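PDB 3RJY: endoglucanase FnCel5A from Fervidobacterium nodosum, which probably hydrolyses internal beta-1,4-glucosidic bonds of cellulose, as a hyperthermophilic member of glycoside hydrolase family 5. Local coordinates for residues 99-104 and 138-143; 142-147 and 179-184; 214-219 and 264-269. All blocks are in the same frame, centred on the assembly; numbering follows the deposited sequence.

Interaction 1 of 3, residues 99-104 and 138-143; sequences IINCHH and FFEIFN. With GLC (alpha-D-glucopyranose), chain D.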
loop_
_atom_site.group_PDB
_atom_site.type_symbol
_atom_site.label_atom_id
_atom_site.label_comp_id
_atom_site.label_asym_id
_atom_site.label_seq_id
_atom_site.Cartn_x
_atom_site.Cartn_y
_atom_site.Cartn_z
ATOM N N ILE A 99 0.818 -4.388 7.563
ATOM C CA ILE A 99 1.885 -3.943 6.667
ATOM C C ILE A 99 2.287 -2.526 7.043
ATOM O O ILE A 99 1.461 -1.602 7.021
ATOM C CB ILE A 99 1.451 -3.991 5.188
ATOM C CG1 ILE A 99 1.046 -5.430 4.810
ATOM C CG2 ILE A 99 2.554 -3.387 4.245
ATOM C CD1 ILE A 99 0.078 -5.507 3.671
ATOM N N ILE A 100 3.556 -2.355 7.406
ATOM C CA ILE A 100 4.065 -1.005 7.656
ATOM C C ILE A 100 5.039 -0.640 6.546
ATOM O O ILE A 100 5.850 -1.462 6.128
ATOM C CB ILE A 100 4.699 -0.836 9.075
ATOM C CG1 ILE A 100 5.838 -1.839 9.327
ATOM C CG2 ILE A 100 3.655 -1.033 10.129
ATOM C CD1 ILE A 100 6.623 -1.586 10.625
ATOM N N ASN A 101 4.930 0.582 6.047
ATOM C CA ASN A 101 5.823 1.031 4.972
ATOM C C ASN A 101 6.601 2.301 5.314
ATOM O O ASN A 101 6.544 2.777 6.455
ATOM C CB ASN A 101 5.066 1.174 3.649
ATOM C CG ASN A 101 4.206 2.425 3.581
ATOM O OD1 ASN A 101 4.375 3.374 4.369
ATOM N ND2 ASN A 101 3.290 2.446 2.617
ATOM N N CYS A 102 7.375 2.788 4.341
ATOM C CA CYS A 102 7.823 4.175 4.307
ATOM C C CYS A 102 7.091 4.848 3.130
ATOM O O CYS A 102 7.077 4.314 2.029
ATOM C CB CYS A 102 9.346 4.262 4.162
ATOM S SG CYS A 102 10.004 5.940 4.417
ATOM N N HIS A 103 6.464 5.996 3.376
ATOM C CA HIS A 103 5.506 6.597 2.441
ATOM C C HIS A 103 5.761 8.111 2.371
ATOM O O HIS A 103 5.999 8.749 3.403
ATOM C CB HIS A 103 4.101 6.352 3.012
ATOM C CG HIS A 103 3.006 6.203 1.997
ATOM N ND1 HIS A 103 2.406 7.279 1.376
ATOM C CD2 HIS A 103 2.330 5.106 1.575
ATOM C CE1 HIS A 103 1.442 6.849 0.580
ATOM N NE2 HIS A 103 1.370 5.534 0.688
ATOM N N HIS A 104 5.703 8.693 1.177
ATOM C CA HIS A 104 5.824 10.168 1.015
ATOM C C HIS A 104 7.184 10.740 1.498
ATOM O O HIS A 104 7.245 11.768 2.196
ATOM C CB HIS A 104 4.668 10.910 1.710
ATOM C CG HIS A 104 3.311 10.678 1.103
ATOM N ND1 HIS A 104 3.108 10.505 -0.249
ATOM C CD2 HIS A 104 2.082 10.620 1.674
ATOM C CE1 HIS A 104 1.817 10.332 -0.482
ATOM N NE2 HIS A 104 1.172 10.410 0.668
ATOM N N PHE A 138 4.419 -7.385 8.263
ATOM C CA PHE A 138 5.246 -7.339 7.055
ATOM C C PHE A 138 5.856 -5.960 6.918
ATOM O O PHE A 138 5.256 -4.982 7.335
ATOM C CB PHE A 138 4.399 -7.572 5.781
ATOM C CG PHE A 138 3.713 -8.930 5.706
ATOM C CD1 PHE A 138 3.735 -9.833 6.779
ATOM C CD2 PHE A 138 3.026 -9.287 4.558
ATOM C CE1 PHE A 138 3.085 -11.047 6.692
ATOM C CE2 PHE A 138 2.373 -10.514 4.468
ATOM C CZ PHE A 138 2.389 -11.387 5.534
ATOM N N PHE A 139 7.018 -5.882 6.275
ATOM C CA PHE A 139 7.646 -4.596 5.943
ATOM C C PHE A 139 7.431 -4.298 4.443
ATOM O O PHE A 139 7.360 -5.219 3.627
ATOM C CB PHE A 139 9.159 -4.620 6.238
ATOM C CG PHE A 139 9.525 -4.855 7.696
ATOM C CD1 PHE A 139 8.601 -4.683 8.722
ATOM C CD2 PHE A 139 10.824 -5.239 8.033
ATOM C CE1 PHE A 139 8.953 -4.886 10.062
ATOM C CE2 PHE A 139 11.187 -5.456 9.369
ATOM C CZ PHE A 139 10.253 -5.274 10.383
ATOM N N GLU A 140 7.344 -3.014 4.105
ATOM C CA GLU A 140 7.251 -2.557 2.720
ATOM C C GLU A 140 8.232 -1.401 2.566
ATOM O O GLU A 140 8.032 -0.336 3.145
ATOM C CB GLU A 140 5.838 -2.103 2.397
ATOM C CG GLU A 140 5.645 -1.654 0.970
ATOM C CD GLU A 140 4.227 -1.202 0.698
ATOM O OE1 GLU A 140 3.398 -1.292 1.620
ATOM O OE2 GLU A 140 3.940 -0.748 -0.432
ATOM N N ILE A 141 9.304 -1.634 1.809
ATOM C CA ILE A 141 10.485 -0.743 1.826
ATOM C C ILE A 141 10.108 0.695 1.485
ATOM O O ILE A 141 10.422 1.621 2.236
ATOM C CB ILE A 141 11.644 -1.275 0.919
ATOM C CG1 ILE A 141 12.264 -2.534 1.546
ATOM C CG2 ILE A 141 12.702 -0.190 0.685
ATOM C CD1 ILE A 141 13.178 -3.319 0.617
ATOM N N PHE A 142 9.407 0.872 0.371
ATOM C CA PHE A 142 8.989 2.202 -0.048
ATOM C C PHE A 142 7.735 2.179 -0.885
ATOM O O PHE A 142 7.540 1.271 -1.685
ATOM C CB PHE A 142 10.101 2.915 -0.843
ATOM C CG PHE A 142 9.807 4.372 -1.101
ATOM C CD1 PHE A 142 9.604 5.249 -0.032
ATOM C CD2 PHE A 142 9.708 4.862 -2.403
ATOM C CE1 PHE A 142 9.315 6.619 -0.262
ATOM C CE2 PHE A 142 9.432 6.216 -2.643
ATOM C CZ PHE A 142 9.236 7.093 -1.573
ATOM N N ASN A 143 6.926 3.218 -0.723
ATOM C CA ASN A 143 5.720 3.431 -1.513
ATOM C C ASN A 143 5.975 4.185 -2.811
ATOM O O ASN A 143 6.453 5.325 -2.798
ATOM C CB ASN A 143 4.671 4.177 -0.681
ATOM C CG ASN A 143 3.405 4.497 -1.469
ATOM O OD1 ASN A 143 3.167 5.651 -1.867
ATOM N ND2 ASN A 143 2.577 3.496 -1.674
HETATM C C1 GLC D . -2.367 8.531 -1.630
HETATM C C2 GLC D . -2.964 7.432 -2.530
HETATM C C3 GLC D . -3.388 7.953 -3.896
HETATM C C4 GLC D . -4.269 9.199 -3.816
HETATM C C5 GLC D . -3.778 10.183 -2.761
HETATM C C6 GLC D . -4.868 10.629 -1.757
HETATM O O1 GLC D . -1.040 8.204 -1.194
HETATM O O2 GLC D . -2.064 6.363 -2.681
HETATM O O3 GLC D . -4.131 6.941 -4.517
HETATM O O4 GLC D . -4.226 9.879 -5.051
HETATM O O5 GLC D . -2.485 9.823 -2.235
HETATM O O6 GLC D . -5.945 9.763 -1.404
HETATM O O HOH W 1 5.421 7.437 -1.376
#
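Main-chain bonds join I100 to its neighbours F138 and E140. I100 N gives a nearly straight bond to F138 O (3.1 Å, 168° at the hydrogen), and I100 O takes E140 N at 3.0 Å. Further along, C102 N makes a weak bond to E140 O, while N143 N reaches C102 O at 3.0 Å. One water completes the seam, accepting from H104 N and donating to N143 O.

N143 puts its CB over the face of the H103 imidazole, 3.8 Å from the ring centroid, a CH-pi contact. With CG anti to the backbone N (chi1 177°), the amide then lies nearly flat on that ring, their planes 13° apart. At the ring's edge is O1 of the chain D glucose, 3.3 Å from H103 CE1.

On the face bearing I99, N101 and E140, the CB atoms of N101 and E140 stand 3.6 Å apart. E140 OE1 forms a salt bridge with R59, and N101 OD1 accepts I62 N. On the other face, branched I100 sets CG1 against F139 CD1 at 4.0 Å, next to helix 112-130. The first face thus mixes polar and apolar groups, its buried carboxylate paired with R59, while I100 and F139 turn hydrocarbon toward the helices; the pairing continues to N143 and sets the loop carrying H103 and H104 beside the chain D glucose.

Interaction 2 of 3, residues 142-147 and 179-184; sequences FNEPAQ and PNWSNY. With GLC (alpha-D-glucopyranose), chain C.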
loop_
_atom_site.group_PDB
_atom_site.type_symbol
_atom_site.label_atom_id
_atom_site.label_comp_id
_atom_site.label_asym_id
_atom_site.label_seq_id
_atom_site.Cartn_x
_atom_site.Cartn_y
_atom_site.Cartn_z
ATOM N N PHE A 142 9.407 0.872 0.371
ATOM C CA PHE A 142 8.989 2.202 -0.048
ATOM C C PHE A 142 7.735 2.179 -0.885
ATOM O O PHE A 142 7.540 1.271 -1.685
ATOM C CB PHE A 142 10.101 2.915 -0.843
ATOM C CG PHE A 142 9.807 4.372 -1.101
ATOM C CD1 PHE A 142 9.604 5.249 -0.032
ATOM C CD2 PHE A 142 9.708 4.862 -2.403
ATOM C CE1 PHE A 142 9.315 6.619 -0.262
ATOM C CE2 PHE A 142 9.432 6.216 -2.643
ATOM C CZ PHE A 142 9.236 7.093 -1.573
ATOM N N ASN A 143 6.926 3.218 -0.723
ATOM C CA ASN A 143 5.720 3.431 -1.513
ATOM C C ASN A 143 5.975 4.185 -2.811
ATOM O O ASN A 143 6.453 5.325 -2.798
ATOM C CB ASN A 143 4.671 4.177 -0.681
ATOM C CG ASN A 143 3.405 4.497 -1.469
ATOM O OD1 ASN A 143 3.167 5.651 -1.867
ATOM N ND2 ASN A 143 2.577 3.496 -1.674
ATOM N N GLU A 144 5.647 3.531 -3.925
ATOM C CA GLU A 144 5.621 4.155 -5.239
ATOM C C GLU A 144 6.908 4.891 -5.593
ATOM O O GLU A 144 6.932 6.135 -5.599
ATOM C CB GLU A 144 4.416 5.084 -5.382
ATOM C CG GLU A 144 3.083 4.350 -5.463
ATOM C CD GLU A 144 1.905 5.280 -5.724
ATOM O OE1 GLU A 144 2.113 6.453 -6.092
ATOM O OE2 GLU A 144 0.760 4.831 -5.544
ATOM N N PRO A 145 7.983 4.129 -5.879
ATOM C CA PRO A 145 9.177 4.753 -6.432
ATOM C C PRO A 145 8.826 5.475 -7.721
ATOM O O PRO A 145 7.991 4.992 -8.506
ATOM C CB PRO A 145 10.096 3.555 -6.710
ATOM C CG PRO A 145 9.623 2.504 -5.768
ATOM C CD PRO A 145 8.158 2.670 -5.706
ATOM N N ALA A 146 9.436 6.633 -7.923
ATOM C CA ALA A 146 9.114 7.497 -9.060
ATOM C C ALA A 146 10.138 8.621 -9.252
ATOM O O ALA A 146 11.044 8.822 -8.421
ATOM C CB ALA A 146 7.724 8.087 -8.892
ATOM N N GLN A 147 9.970 9.329 -10.368
ATOM C CA GLN A 147 10.757 10.504 -10.729
ATOM C C GLN A 147 12.259 10.220 -10.764
ATOM O O GLN A 147 12.697 9.351 -11.518
ATOM C CB GLN A 147 10.388 11.686 -9.837
ATOM C CG GLN A 147 8.951 12.135 -10.044
ATOM C CD GLN A 147 8.473 13.070 -8.960
ATOM O OE1 GLN A 147 8.987 13.050 -7.839
ATOM N NE2 GLN A 147 7.478 13.896 -9.280
ATOM N N PRO A 179 8.241 0.214 -9.735
ATOM C CA PRO A 179 8.658 1.602 -9.907
ATOM C C PRO A 179 7.658 2.392 -10.757
ATOM O O PRO A 179 6.613 1.869 -11.120
ATOM C CB PRO A 179 10.001 1.465 -10.623
ATOM C CG PRO A 179 9.824 0.236 -11.466
ATOM C CD PRO A 179 9.032 -0.700 -10.595
ATOM N N ASN A 180 7.977 3.652 -11.045
ATOM C CA ASN A 180 7.078 4.552 -11.791
ATOM C C ASN A 180 5.664 4.641 -11.199
ATOM O O ASN A 180 4.676 4.281 -11.846
ATOM C CB ASN A 180 7.051 4.168 -13.279
ATOM C CG ASN A 180 7.700 5.210 -14.153
ATOM O OD1 ASN A 180 8.851 5.053 -14.586
ATOM N ND2 ASN A 180 6.973 6.309 -14.405
ATOM N N TRP A 181 5.598 5.107 -9.952
ATOM C CA TRP A 181 4.356 5.193 -9.172
ATOM C C TRP A 181 3.640 3.823 -8.952
ATOM O O TRP A 181 2.474 3.784 -8.564
ATOM C CB TRP A 181 3.387 6.248 -9.772
ATOM C CG TRP A 181 4.003 7.613 -10.066
ATOM C CD1 TRP A 181 4.322 8.128 -11.303
ATOM C CD2 TRP A 181 4.368 8.626 -9.111
ATOM N NE1 TRP A 181 4.855 9.392 -11.168
ATOM C CE2 TRP A 181 4.894 9.721 -9.837
ATOM C CE3 TRP A 181 4.312 8.709 -7.713
ATOM C CZ2 TRP A 181 5.357 10.888 -9.210
ATOM C CZ3 TRP A 181 4.777 9.876 -7.088
ATOM C CH2 TRP A 181 5.291 10.946 -7.840
ATOM N N SER A 182 4.354 2.721 -9.188
ATOM C CA SER A 182 3.819 1.344 -9.075
ATOM C C SER A 182 2.674 1.046 -10.063
ATOM O O SER A 182 1.806 0.214 -9.792
ATOM C CB SER A 182 3.419 1.002 -7.633
ATOM O OG SER A 182 4.514 1.205 -6.754
ATOM N N ASN A 183 2.680 1.766 -11.184
ATOM C CA ASN A 183 1.725 1.579 -12.266
ATOM C C ASN A 183 1.985 0.197 -12.854
ATOM O O ASN A 183 3.157 -0.211 -13.006
ATOM C CB ASN A 183 1.920 2.677 -13.329
ATOM C CG ASN A 183 0.908 2.596 -14.475
ATOM O OD1 ASN A 183 0.986 1.723 -15.328
ATOM N ND2 ASN A 183 -0.029 3.537 -14.504
ATOM N N TYR A 184 0.909 -0.521 -13.155
ATOM C CA TYR A 184 0.998 -1.914 -13.648
ATOM C C TYR A 184 1.976 -2.104 -14.818
ATOM O O TYR A 184 2.641 -3.133 -14.890
ATOM C CB TYR A 184 -0.388 -2.457 -14.054
ATOM C CG TYR A 184 -0.813 -1.947 -15.407
ATOM C CD1 TYR A 184 -0.610 -2.711 -16.561
ATOM C CD2 TYR A 184 -1.348 -0.660 -15.541
ATOM C CE1 TYR A 184 -0.964 -2.220 -17.807
ATOM C CE2 TYR A 184 -1.712 -0.168 -16.765
ATOM C CZ TYR A 184 -1.507 -0.943 -17.895
ATOM O OH TYR A 184 -1.870 -0.424 -19.119
HETATM C C1 GLC C . 0.343 8.770 -9.439
HETATM C C2 GLC C . 0.406 7.265 -9.763
HETATM C C3 GLC C . -0.681 6.464 -9.061
HETATM C C4 GLC C . -0.761 6.746 -7.562
HETATM C C5 GLC C . -0.606 8.229 -7.247
HETATM C C6 GLC C . 0.474 8.539 -6.183
HETATM O O1 GLC C . 0.212 9.568 -10.624
HETATM O O2 GLC C . 0.346 7.048 -11.150
HETATM O O3 GLC C . -0.373 5.108 -9.227
HETATM O O4 GLC C . -2.033 6.365 -7.084
HETATM O O5 GLC C . -0.638 9.048 -8.433
HETATM O O6 GLC C . -0.099 8.011 -4.993
#
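The E144 side chain runs along the backbone of W181 and reaches the edge of its indole, E144 OE1 3.5 Å from W181 CE3; both residues line a glucose pocket. P145 ties their loops together: P145 O accepts W181 N at 2.8 Å (148° at the hydrogen). Proline, with no N-H of its own, still offers this carbonyl, while its ring sets CB beside P179 CB at 4.4 Å.

The indole of W181 is sandwiched. A146 places its methyl centrally over the six-membered ring, CB 3.4 Å from the centroid in a CH-pi contact, and C1 of the chain C glucose lies over the opposite face, nearer the rim. Small alanine lets the flat ring settle on the loop, and the broad indole offers the sugar an apolar platform. At its edge stands the Q147 amide, NE2 3.7 Å from W181 CZ2.

E144 is extended beyond CG, which lies 3.2 Å from W181 O. That carbonyl also accepts a hydrogen bond from glucose O3 (3.2 Å). E144 OE2 takes a weak bond from glucose O6, and H203 of strand 198-204 gives it a second partner. S182 OG packs on E144 CA while bonded to V178 O.

The two loops follow strands 137-140 and 174-177 of the barrel. Helix 151-166 backs both prolines, touching P145 through W154 and P179 through P151; Y109 of helix 106-110 adjoins A146 and W181.

Interaction 3 of 3, residues 214-219 and 264-269; sequences GAEWVS and YSKADM. With GLC (alpha-D-glucopyranose), chain B; GLC (alpha-D-glucopyranose), chain D.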
loop_
_atom_site.group_PDB
_atom_site.type_symbol
_atom_site.label_atom_id
_atom_site.label_comp_id
_atom_site.label_asym_id
_atom_site.label_seq_id
_atom_site.Cartn_x
_atom_site.Cartn_y
_atom_site.Cartn_z
ATOM N N GLY A 214 -12.222 15.080 -9.984
ATOM C CA GLY A 214 -12.568 16.040 -8.933
ATOM C C GLY A 214 -11.613 16.108 -7.752
ATOM O O GLY A 214 -11.868 16.838 -6.793
ATOM N N ALA A 215 -10.526 15.341 -7.808
ATOM C CA ALA A 215 -9.511 15.350 -6.749
ATOM C C ALA A 215 -8.678 16.620 -6.870
ATOM O O ALA A 215 -7.822 16.728 -7.763
ATOM C CB ALA A 215 -8.632 14.123 -6.839
ATOM N N GLU A 216 -8.947 17.573 -5.972
ATOM C CA GLU A 216 -8.289 18.892 -5.953
ATOM C C GLU A 216 -6.754 18.842 -5.916
ATOM O O GLU A 216 -6.098 19.808 -6.328
ATOM C CB GLU A 216 -8.789 19.741 -4.772
ATOM C CG GLU A 216 -10.322 19.849 -4.644
ATOM C CD GLU A 216 -10.899 21.205 -5.050
ATOM O OE1 GLU A 216 -10.904 21.542 -6.259
ATOM O OE2 GLU A 216 -11.374 21.924 -4.141
ATOM N N TRP A 217 -6.185 17.733 -5.431
ATOM C CA TRP A 217 -4.722 17.621 -5.299
ATOM C C TRP A 217 -3.997 17.298 -6.601
ATOM O O TRP A 217 -2.779 17.433 -6.693
ATOM C CB TRP A 217 -4.325 16.650 -4.183
ATOM C CG TRP A 217 -4.748 15.221 -4.381
ATOM C CD1 TRP A 217 -3.999 14.215 -4.930
ATOM C CD2 TRP A 217 -5.998 14.628 -3.999
ATOM N NE1 TRP A 217 -4.712 13.043 -4.928
ATOM C CE2 TRP A 217 -5.940 13.265 -4.356
ATOM C CE3 TRP A 217 -7.171 15.123 -3.391
ATOM C CZ2 TRP A 217 -7.010 12.380 -4.128
ATOM C CZ3 TRP A 217 -8.230 14.244 -3.161
ATOM C CH2 TRP A 217 -8.143 12.891 -3.528
ATOM N N VAL A 218 -4.756 16.897 -7.614
ATOM C CA VAL A 218 -4.233 16.710 -8.949
ATOM C C VAL A 218 -4.310 18.060 -9.645
ATOM O O VAL A 218 -5.312 18.748 -9.559
ATOM C CB VAL A 218 -5.062 15.653 -9.747
ATOM C CG1 VAL A 218 -4.498 15.444 -11.130
ATOM C CG2 VAL A 218 -5.119 14.323 -8.993
ATOM N N SER A 219 -3.245 18.431 -10.340
ATOM C CA SER A 219 -3.203 19.700 -11.042
ATOM C C SER A 219 -2.925 19.485 -12.522
ATOM O O SER A 219 -1.914 18.877 -12.863
ATOM C CB SER A 219 -2.129 20.611 -10.431
ATOM O OG SER A 219 -1.910 21.735 -11.267
ATOM N N TYR A 264 -12.264 7.893 -6.209
ATOM C CA TYR A 264 -12.572 9.015 -5.319
ATOM C C TYR A 264 -14.084 9.231 -5.238
ATOM O O TYR A 264 -14.802 9.017 -6.220
ATOM C CB TYR A 264 -11.826 10.279 -5.775
ATOM C CG TYR A 264 -11.932 11.484 -4.851
ATOM C CD1 TYR A 264 -11.696 11.376 -3.475
ATOM C CD2 TYR A 264 -12.216 12.746 -5.373
ATOM C CE1 TYR A 264 -11.776 12.502 -2.633
ATOM C CE2 TYR A 264 -12.291 13.879 -4.557
ATOM C CZ TYR A 264 -12.078 13.753 -3.193
ATOM O OH TYR A 264 -12.169 14.891 -2.408
ATOM N N SER A 265 -14.549 9.625 -4.054
ATOM C CA SER A 265 -15.978 9.807 -3.768
ATOM C C SER A 265 -16.706 10.876 -4.626
ATOM O O SER A 265 -17.945 10.947 -4.615
ATOM C CB SER A 265 -16.192 10.063 -2.270
ATOM O OG SER A 265 -15.403 11.161 -1.833
ATOM N N LYS A 266 -15.944 11.681 -5.368
ATOM C CA LYS A 266 -16.520 12.628 -6.327
ATOM C C LYS A 266 -16.866 12.002 -7.677
ATOM O O LYS A 266 -17.410 12.670 -8.553
ATOM C CB LYS A 266 -15.618 13.864 -6.498
ATOM C CG LYS A 266 -15.670 14.786 -5.286
ATOM C CD LYS A 266 -15.062 16.144 -5.555
ATOM C CE LYS A 266 -15.147 17.024 -4.301
ATOM N NZ LYS A 266 -14.054 18.043 -4.292
ATOM N N ALA A 267 -16.529 10.724 -7.840
ATOM C CA ALA A 267 -17.067 9.889 -8.906
ATOM C C ALA A 267 -18.452 9.408 -8.472
ATOM O O ALA A 267 -18.693 9.245 -7.278
ATOM C CB ALA A 267 -16.136 8.700 -9.157
ATOM N N ASP A 268 -19.357 9.168 -9.424
ATOM C CA ASP A 268 -20.703 8.676 -9.069
ATOM C C ASP A 268 -20.618 7.274 -8.458
ATOM O O ASP A 268 -19.831 6.435 -8.912
ATOM C CB ASP A 268 -21.683 8.733 -10.253
ATOM C CG ASP A 268 -21.458 7.627 -11.258
ATOM O OD1 ASP A 268 -20.639 7.799 -12.175
ATOM O OD2 ASP A 268 -22.114 6.575 -11.137
ATOM N N MET A 269 -21.406 7.057 -7.408
ATOM C CA MET A 269 -21.393 5.820 -6.627
ATOM C C MET A 269 -21.581 4.539 -7.452
ATOM O O MET A 269 -20.840 3.566 -7.273
ATOM C CB MET A 269 -22.437 5.890 -5.500
ATOM C CG MET A 269 -22.396 4.726 -4.541
ATOM S SD MET A 269 -20.791 4.439 -3.743
ATOM C CE MET A 269 -20.856 5.613 -2.397
HETATM C C1 GLC B . -5.525 13.594 -0.587
HETATM C C2 GLC B . -5.737 13.826 0.899
HETATM C C3 GLC B . -4.701 14.809 1.422
HETATM C C4 GLC B . -3.274 14.628 0.869
HETATM C C5 GLC B . -3.176 14.122 -0.577
HETATM C C6 GLC B . -1.759 13.620 -0.908
HETATM O O1 GLC B . -5.786 14.809 -1.235
HETATM O O2 GLC B . -7.036 14.318 1.176
HETATM O O3 GLC B . -4.706 14.664 2.814
HETATM O O4 GLC B . -2.647 15.894 0.888
HETATM O O5 GLC B . -4.192 13.172 -0.861
HETATM O O6 GLC B . -1.688 12.334 -1.495
HETATM C C1 GLC D . -2.367 8.531 -1.630
HETATM C C2 GLC D . -2.964 7.432 -2.530
HETATM C C3 GLC D . -3.388 7.953 -3.896
HETATM C C4 GLC D . -4.269 9.199 -3.816
HETATM C C5 GLC D . -3.778 10.183 -2.761
HETATM C C6 GLC D . -4.868 10.629 -1.757
HETATM O O1 GLC D . -1.040 8.204 -1.194
HETATM O O2 GLC D . -2.064 6.363 -2.681
HETATM O O3 GLC D . -4.131 6.941 -4.517
HETATM O O4 GLC D . -4.226 9.879 -5.051
HETATM O O5 GLC D . -2.485 9.823 -2.235
HETATM O O6 GLC D . -5.945 9.763 -1.404
HETATM O O HOH W 2 -13.922 19.214 -6.582
HETATM O O HOH W 3 -10.803 17.058 -3.647
#
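K266 NZ donates to a water at 2.6 Å, and that water donates in turn to G214 O, bridging the two loops. A second water receives a weak bond from K266 NZ, accepts from E216 N at 3.0 Å and lies 2.8 Å from Y264 OH. The extended lysine chain crosses the G214 carbonyl, K266 CD 3.5 Å from G214 O; a long lysine can reach past this carbonyl to bridging water. Glycine suits its own place, since a CB there would crowd K266 CD and phi is positive.

W217 and Y264 pair edge to face (T-shaped): the indole turns its edge to the face of Y264, centroids 5.0 Å apart and planes at 78°, with W217 CH2 3.8 Å from Y264 CE1. A215 CB packs against Y264 CD2 at 4.1 Å. The indole NE1 of W217 gives a hydrogen bond to O4 of the chain D glucose (3.2 Å), and C1 of the chain B glucose lies over one indole face. Replacing W217 with a serine would probably leave glucose O4 without its indole donor and Y264 without the ring edge that packs against it.

Aromatic residues on loops beyond the barrel strands, bordered here by F299, are characteristic of glycosidase sugar-binding clefts.

How the interactions relate
From the N terminus, strand 97-101 opens interaction 1, which closes a mostly helical connection of 33 residues by pairing with strand 137-140: the beta-alpha-beta unit of a TIM barrel. Interaction 2 starts where interaction 1 ends, sharing F142 and N143, and carries the chain through helix 151-166 and strand 174-177 to the next loop. These two contacts therefore run in relay around the barrel. Interaction 3 follows in series, neither nested nor crossed with them, and links the loop after helix 208-211 to the one after strand 256-261. Its centre is about 25 Å from that of interaction 1, yet both touch the chain D glucose from different parts of the cleft.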